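PDB 4M7O: iron-binding protein from Staphylococcus epidermidis, which probably captures iron, perhaps in chelated form, outside the cell as the solute-binding component of a membrane uptake system. Local coordinates for residues A[47-50]-A[51-54]; A[135-138]-A[139-143]; A[228-231]-A[232-235]. One frame throughout, in Å; residues are numbered along the deposited sequence.

Contact 1. Residues A[47-50]-A[51-54]; sequences GVST and VDDY
Asp52 OD1 is gripped twice by Ser49, three residues back. The backbone Ser49 N donates to OD1 over 2.9 Å from well above the carboxylate plane, while the hydroxyl donates from the opposite face, on the anti side, with Ser49 OG 2.7 Å from Asp52 OD1. Ser49 OG lies between its own N and carbonyl carbon (chi1 86°), which also brings it within reach of the amide two residues on: Val51 N donates to Ser49 OG at 3.2 Å. The hydroxyl is therefore fixed in rotation, accepting from one side and giving its proton to the aspartate on the other. Asp52 N returns to Ser49 O at 3.2 Å and closes the beta turn; the N-H points almost straight at the oxygen, although the donor stands above the carbonyl plane. Val48 CB packs against the same carboxylate, 3.8 Å from Asp52 CG. The second oxygen, Asp52 OD2, bonds Thr33 OG1 of helix 30-38, so this buried acid is held through both oxygens. The Val51 N to Ser49 OG bond makes an ST turn inside the type I beta turn, where the chain leaves strand 45-49 of the parallel sheet in the first lobe of this periplasmic binding fold.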
loop_
_atom_site.group_PDB
_atom_site.type_symbol
_atom_site.label_atom_id
_atom_site.label_comp_id
_atom_site.label_asym_id
_atom_site.label_seq_id
_atom_site.Cartn_x
_atom_site.Cartn_y
_atom_site.Cartn_z
ATOM N N GLY A 47 -15.045 15.959 -0.499
ATOM C CA GLY A 47 -14.929 15.053 -1.622
ATOM C C GLY A 47 -13.915 13.946 -1.372
ATOM O O GLY A 47 -12.880 14.146 -0.704
ATOM N N VAL A 48 -14.204 12.765 -1.910
ATOM C CA VAL A 48 -13.262 11.648 -1.838
ATOM C C VAL A 48 -13.208 11.034 -3.217
ATOM O O VAL A 48 -13.871 11.514 -4.132
ATOM C CB VAL A 48 -13.709 10.598 -0.806
ATOM C CG1 VAL A 48 -13.605 11.169 0.595
ATOM C CG2 VAL A 48 -15.153 10.171 -1.082
ATOM N N SER A 49 -12.429 9.978 -3.385
ATOM C CA SER A 49 -12.361 9.347 -4.689
ATOM C C SER A 49 -13.431 8.273 -4.804
ATOM O O SER A 49 -14.012 7.837 -3.808
ATOM C CB SER A 49 -10.983 8.743 -4.933
ATOM O OG SER A 49 -10.904 7.437 -4.405
ATOM N N THR A 50 -13.674 7.832 -6.027
ATOM C CA THR A 50 -14.699 6.832 -6.281
ATOM C C THR A 50 -14.345 5.470 -5.716
ATOM O O THR A 50 -15.193 4.577 -5.688
ATOM C CB THR A 50 -14.902 6.674 -7.773
ATOM O OG1 THR A 50 -13.611 6.622 -8.395
ATOM C CG2 THR A 50 -15.698 7.866 -8.325
ATOM N N VAL A 51 -13.093 5.294 -5.296
ATOM C CA VAL A 51 -12.673 4.017 -4.722
ATOM C C VAL A 51 -12.407 4.072 -3.217
ATOM O O VAL A 51 -11.886 3.126 -2.645
ATOM C CB VAL A 51 -11.453 3.418 -5.463
ATOM C CG1 VAL A 51 -11.826 3.085 -6.905
ATOM C CG2 VAL A 51 -10.251 4.377 -5.418
ATOM N N ASP A 52 -12.777 5.165 -2.562
ATOM C CA ASP A 52 -12.669 5.220 -1.099
ATOM C C ASP A 52 -13.653 4.253 -0.431
ATOM O O ASP A 52 -14.833 4.224 -0.777
ATOM C CB ASP A 52 -12.873 6.649 -0.596
ATOM C CG ASP A 52 -11.595 7.468 -0.659
ATOM O OD1 ASP A 52 -11.213 7.928 -1.755
ATOM O OD2 ASP A 52 -10.944 7.626 0.386
ATOM N N ASP A 53 -13.145 3.456 0.515
ATOM C CA ASP A 53 -13.886 2.320 1.087
ATOM C C ASP A 53 -13.809 2.277 2.613
ATOM O O ASP A 53 -14.297 1.339 3.243
ATOM C CB ASP A 53 -13.325 1.000 0.537
ATOM C CG ASP A 53 -11.784 0.935 0.595
ATOM O OD1 ASP A 53 -11.156 1.664 1.402
ATOM O OD2 ASP A 53 -11.189 0.154 -0.181
ATOM N N TYR A 54 -13.169 3.279 3.202
ATOM C CA TYR A 54 -12.944 3.276 4.638
ATOM C C TYR A 54 -12.833 4.709 5.134
ATOM O O TYR A 54 -12.152 5.530 4.527
ATOM C CB TYR A 54 -11.666 2.475 4.991
ATOM C CG TYR A 54 -11.592 2.076 6.453
ATOM C CD1 TYR A 54 -11.038 2.918 7.408
ATOM C CD2 TYR A 54 -12.101 0.859 6.880
ATOM C CE1 TYR A 54 -10.984 2.533 8.759
ATOM C CE2 TYR A 54 -12.057 0.477 8.214
ATOM C CZ TYR A 54 -11.496 1.317 9.145
ATOM O OH TYR A 54 -11.454 0.922 10.465
#

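Contact 2. Residues A[135-138]-A[139-143]; sequences QAKE and LVDET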
loop_
_atom_site.group_PDB
_atom_site.type_symbol
_atom_site.label_atom_id
_atom_site.label_comp_id
_atom_site.label_asym_id
_atom_site.label_seq_id
_atom_site.Cartn_x
_atom_site.Cartn_y
_atom_site.Cartn_z
ATOM N N GLN A 135 -2.481 15.165 16.923
ATOM C CA GLN A 135 -3.217 13.992 16.488
ATOM C C GLN A 135 -2.349 13.069 15.641
ATOM O O GLN A 135 -2.511 11.848 15.686
ATOM C CB GLN A 135 -4.468 14.404 15.699
ATOM C CG GLN A 135 -5.557 15.112 16.513
ATOM C CD GLN A 135 -5.250 16.572 16.789
ATOM O OE1 GLN A 135 -4.283 17.134 16.264
ATOM N NE2 GLN A 135 -6.078 17.199 17.618
ATOM N N ALA A 136 -1.435 13.644 14.864
ATOM C CA ALA A 136 -0.590 12.836 13.987
ATOM C C ALA A 136 0.396 12.036 14.819
ATOM O O ALA A 136 0.697 10.890 14.496
ATOM C CB ALA A 136 0.132 13.699 12.967
ATOM N N LYS A 137 0.888 12.649 15.892
ATOM C CA LYS A 137 1.807 11.980 16.808
ATOM C C LYS A 137 1.109 10.810 17.474
ATOM O O LYS A 137 1.669 9.715 17.575
ATOM C CB LYS A 137 2.333 12.946 17.872
ATOM C CG LYS A 137 2.865 12.244 19.126
ATOM C CD LYS A 137 3.636 13.190 20.046
ATOM C CE LYS A 137 3.777 12.613 21.451
ATOM N NZ LYS A 137 4.248 11.204 21.440
ATOM N N GLU A 138 -0.117 11.047 17.931
ATOM C CA GLU A 138 -0.905 9.988 18.537
ATOM C C GLU A 138 -1.173 8.881 17.519
ATOM O O GLU A 138 -1.105 7.695 17.846
ATOM C CB GLU A 138 -2.203 10.555 19.115
ATOM C CG GLU A 138 -1.960 11.558 20.246
ATOM C CD GLU A 138 -3.243 12.129 20.836
ATOM O OE1 GLU A 138 -4.336 11.819 20.312
ATOM O OE2 GLU A 138 -3.153 12.891 21.826
ATOM N N LEU A 139 -1.457 9.272 16.280
ATOM C CA LEU A 139 -1.700 8.308 15.218
ATOM C C LEU A 139 -0.453 7.473 14.915
ATOM O O LEU A 139 -0.552 6.271 14.659
ATOM C CB LEU A 139 -2.175 9.026 13.953
ATOM C CG LEU A 139 -2.279 8.132 12.722
ATOM C CD1 LEU A 139 -3.302 7.037 12.945
ATOM C CD2 LEU A 139 -2.640 8.957 11.504
ATOM N N VAL A 140 0.719 8.106 14.948
ATOM C CA VAL A 140 1.957 7.387 14.676
ATOM C C VAL A 140 2.214 6.410 15.808
ATOM O O VAL A 140 2.520 5.240 15.570
ATOM C CB VAL A 140 3.168 8.333 14.518
ATOM C CG1 VAL A 140 4.481 7.554 14.624
ATOM C CG2 VAL A 140 3.101 9.064 13.182
ATOM N N ASP A 141 2.067 6.890 17.041
ATOM C CA ASP A 141 2.327 6.068 18.221
ATOM C C ASP A 141 1.412 4.850 18.314
ATOM O O ASP A 141 1.862 3.759 18.654
ATOM C CB ASP A 141 2.220 6.908 19.493
ATOM C CG ASP A 141 3.344 7.919 19.617
ATOM O OD1 ASP A 141 4.421 7.683 19.025
ATOM O OD2 ASP A 141 3.150 8.942 20.310
ATOM N N GLU A 142 0.133 5.029 18.003
ATOM C CA GLU A 142 -0.815 3.928 18.099
ATOM C C GLU A 142 -0.559 2.917 16.994
ATOM O O GLU A 142 -0.692 1.703 17.189
ATOM C CB GLU A 142 -2.253 4.440 18.034
ATOM C CG GLU A 142 -3.274 3.406 18.464
ATOM C CD GLU A 142 -4.359 3.189 17.434
ATOM O OE1 GLU A 142 -5.367 2.525 17.760
ATOM O OE2 GLU A 142 -4.200 3.674 16.294
ATOM N N THR A 143 -0.176 3.422 15.828
ATOM C CA THR A 143 0.107 2.552 14.704
ATOM C C THR A 143 1.384 1.740 14.959
ATOM O O THR A 143 1.435 0.551 14.647
ATOM C CB THR A 143 0.223 3.354 13.412
ATOM O OG1 THR A 143 -0.984 4.108 13.214
ATOM C CG2 THR A 143 0.433 2.422 12.244
#
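Lys137 and Asp141 are paired in an i to i+4 salt bridge along helix 133-152, the long helix that joins the two lobes of this class of binding protein. The two side chains slant across one another on the outer surface. Lys137 runs out nearly extended, then bends at its last torsion (chi4 48°), and that bend swings the ammonium back toward the aspartate. Lys137 NZ meets Asp141 OD2 at 2.8 Å on the syn lone pair, the side facing the other carboxylate oxygen. Lower down, Lys137 CG passes 3.5 Å from the same OD2, so the foot of the lysine chain also touches the oxygen that its ammonium binds. Asp141 CG stands beside its own N (chi1 -69°), which tips the carboxylate back toward the preceding turn; this puts OD2 only 3.2 Å from Lys137 O, an acceptor facing an acceptor, and the ammonium would be expected to ease the repulsion. Glu142 heads elsewhere, its OE2 making a salt bridge to Arg38. Leu139 and Val140 turn inward, both touching Phe123 of helix 116-129, and Val140 CG2 comes within 3.3 Å of Ala136 O. Thr143 also faces Phe123, and its hydroxyl folds back on the helix: Leu139 O accepts from Thr143 OG1 at 2.6 Å as well as from Thr143 N at 3.1 Å.

Contact 3. Residues A[228-231]-A[232-235]; sequences YIEM and IKKR
Tyr228 reaches out with its ring carbon CG trans to the backbone N (chi1 -177°), while CG1 of Ile232, one turn on, stands beside its backbone N (chi1 -65°) and the branch then turns at chi2 (-56°), so that it comes up against that ring. Ile232 CG1 lies almost straight over the ring centre, 4.0 Å from it, in a CH-pi contact. The terminal methyl continues the same branch outward across the phenol end, with Ile232 CD1 3.7 Å from Tyr228 CZ. A backbone hydrogen bond ties the same two residues, Ile232 N donating to Tyr228 O at 3.0 Å.

Arg235 comes to the ring differently. Its guanidinium NH1 lies at the edge, near the ring plane, 4.4 Å from Tyr228 CE1. The side chains of Met231, here selenomethionine, and Arg235 run side by side in the same direction, and a bend about the CG-SE bond places Met231 CE 3.2 Å from Arg235 NH1, a snug meeting of methyl and guanidinium. Glu166 ties both polar ends: its OE1 is hydrogen-bonded to Tyr228 OH and its OE2 forms a salt bridge with Arg235 NH1. On the outer side, Glu230 and Lys233 make only a long salt bridge, OE2 to NZ 3.9 Å.

The backbone tightens in this last turn: Lys234 N hydrogen-bonds to Met231 O at 3.0 Å, three residues back, while its bond to Glu230 O is weak. Helix 225-234 belongs to the beta-alpha-beta crossover between the adjacent parallel strands 216-219 and 249-251. Tyr228 and Ile232 rest on Leu217 of the first strand and Ile249 of the second, and Glu166, which meets Tyr228 and Arg235, comes from the neighbouring strand 162-168.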
loop_
_atom_site.group_PDB
_atom_site.type_symbol
_atom_site.label_atom_id
_atom_site.label_comp_id
_atom_site.label_asym_id
_atom_site.label_seq_id
_atom_site.Cartn_x
_atom_site.Cartn_y
_atom_site.Cartn_z
ATOM N N TYR A 228 -3.686 -18.885 -8.647
ATOM C CA TYR A 228 -2.237 -18.754 -8.626
ATOM C C TYR A 228 -1.606 -20.135 -8.559
ATOM O O TYR A 228 -0.577 -20.378 -9.191
ATOM C CB TYR A 228 -1.779 -17.883 -7.459
ATOM C CG TYR A 228 -0.283 -17.650 -7.409
ATOM C CD1 TYR A 228 0.413 -17.204 -8.527
ATOM C CD2 TYR A 228 0.426 -17.849 -6.240
ATOM C CE1 TYR A 228 1.777 -16.978 -8.476
ATOM C CE2 TYR A 228 1.792 -17.631 -6.179
ATOM C CZ TYR A 228 2.465 -17.198 -7.295
ATOM O OH TYR A 228 3.825 -16.979 -7.222
ATOM N N ILE A 229 -2.242 -21.037 -7.811
ATOM C CA ILE A 229 -1.783 -22.420 -7.728
ATOM C C ILE A 229 -1.802 -23.077 -9.107
ATOM O O ILE A 229 -0.864 -23.790 -9.465
ATOM C CB ILE A 229 -2.613 -23.257 -6.716
ATOM C CG1 ILE A 229 -2.343 -22.803 -5.279
ATOM C CG2 ILE A 229 -2.287 -24.735 -6.824
ATOM C CD1 ILE A 229 -3.246 -23.468 -4.251
ATOM N N GLU A 230 -2.844 -22.817 -9.898
ATOM C CA GLU A 230 -2.918 -23.417 -11.232
ATOM C C GLU A 230 -1.872 -22.839 -12.187
ATOM O O GLU A 230 -1.291 -23.572 -12.988
ATOM C CB GLU A 230 -4.330 -23.324 -11.820
ATOM C CG GLU A 230 -5.374 -24.147 -11.054
ATOM C CD GLU A 230 -5.034 -25.639 -10.967
ATOM O OE1 GLU A 230 -4.761 -26.252 -12.020
ATOM O OE2 GLU A 230 -5.040 -26.201 -9.846
HETATM N N MSE A 231 -1.617 -21.537 -12.095
HETATM C CA MSE A 231 -0.554 -20.932 -12.886
HETATM C C MSE A 231 0.795 -21.569 -12.571
HETATM O O MSE A 231 1.559 -21.891 -13.476
HETATM C CB MSE A 231 -0.469 -19.435 -12.615
HETATM C CG MSE A 231 -1.654 -18.633 -13.099
HETATM SE SE MSE A 231 -1.478 -16.795 -12.448
HETATM C CE MSE A 231 0.426 -16.576 -12.851
ATOM N N ILE A 232 1.092 -21.718 -11.282
ATOM C CA ILE A 232 2.355 -22.311 -10.842
ATOM C C ILE A 232 2.527 -23.711 -11.408
ATOM O O ILE A 232 3.610 -24.076 -11.855
ATOM C CB ILE A 232 2.455 -22.373 -9.302
ATOM C CG1 ILE A 232 2.490 -20.964 -8.714
ATOM C CG2 ILE A 232 3.685 -23.139 -8.868
ATOM C CD1 ILE A 232 3.600 -20.109 -9.265
ATOM N N LYS A 233 1.448 -24.484 -11.406
ATOM C CA LYS A 233 1.489 -25.843 -11.929
ATOM C C LYS A 233 1.788 -25.860 -13.416
ATOM O O LYS A 233 2.345 -26.823 -13.918
ATOM C CB LYS A 233 0.181 -26.590 -11.643
ATOM C CG LYS A 233 0.048 -27.065 -10.213
ATOM C CD LYS A 233 -1.241 -27.857 -10.008
ATOM C CE LYS A 233 -1.293 -28.477 -8.616
ATOM N NZ LYS A 233 -2.680 -28.851 -8.219
ATOM N N LYS A 234 1.429 -24.795 -14.122
ATOM C CA LYS A 234 1.689 -24.761 -15.560
ATOM C C LYS A 234 3.077 -24.212 -15.908
ATOM O O LYS A 234 3.511 -24.273 -17.058
ATOM C CB LYS A 234 0.564 -24.026 -16.299
ATOM C CG LYS A 234 -0.791 -24.739 -16.187
ATOM C CD LYS A 234 -1.905 -24.006 -16.937
ATOM C CE LYS A 234 -3.265 -24.650 -16.679
ATOM N NZ LYS A 234 -4.388 -23.752 -17.066
ATOM N N ARG A 235 3.780 -23.701 -14.902
ATOM C CA ARG A 235 5.154 -23.244 -15.086
ATOM C C ARG A 235 6.134 -24.398 -15.071
ATOM O O ARG A 235 6.229 -25.138 -14.078
ATOM C CB ARG A 235 5.545 -22.257 -13.994
ATOM C CG ARG A 235 5.151 -20.852 -14.319
ATOM C CD ARG A 235 5.458 -19.908 -13.185
ATOM N NE ARG A 235 4.554 -18.765 -13.223
ATOM C CZ ARG A 235 4.503 -17.818 -12.299
ATOM N NH1 ARG A 235 3.634 -16.830 -12.420
ATOM N NH2 ARG A 235 5.315 -17.866 -11.253
#

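The three contacts follow one another along the chain of a two-lobed binding protein. Contact 1 sits in the first lobe and contact 3 in the second, their centres about 34 Å apart; contact 2 lies on the helix that bridges the lobes, about 23 Å from contact 1 and 42 Å from contact 3, centre to centre. Contacts 1 and 2 keep about 10 Å between nearest atoms but share neighbours: helix 30-38 supplies Thr33 to the turn and Arg38 to the bridging helix, while Arg263 makes a cation-pi contact with Tyr54 of contact 1 and adjacent Pro262 touches Leu139 of contact 2. In such proteins the solute is typically held in the cleft between the lobes.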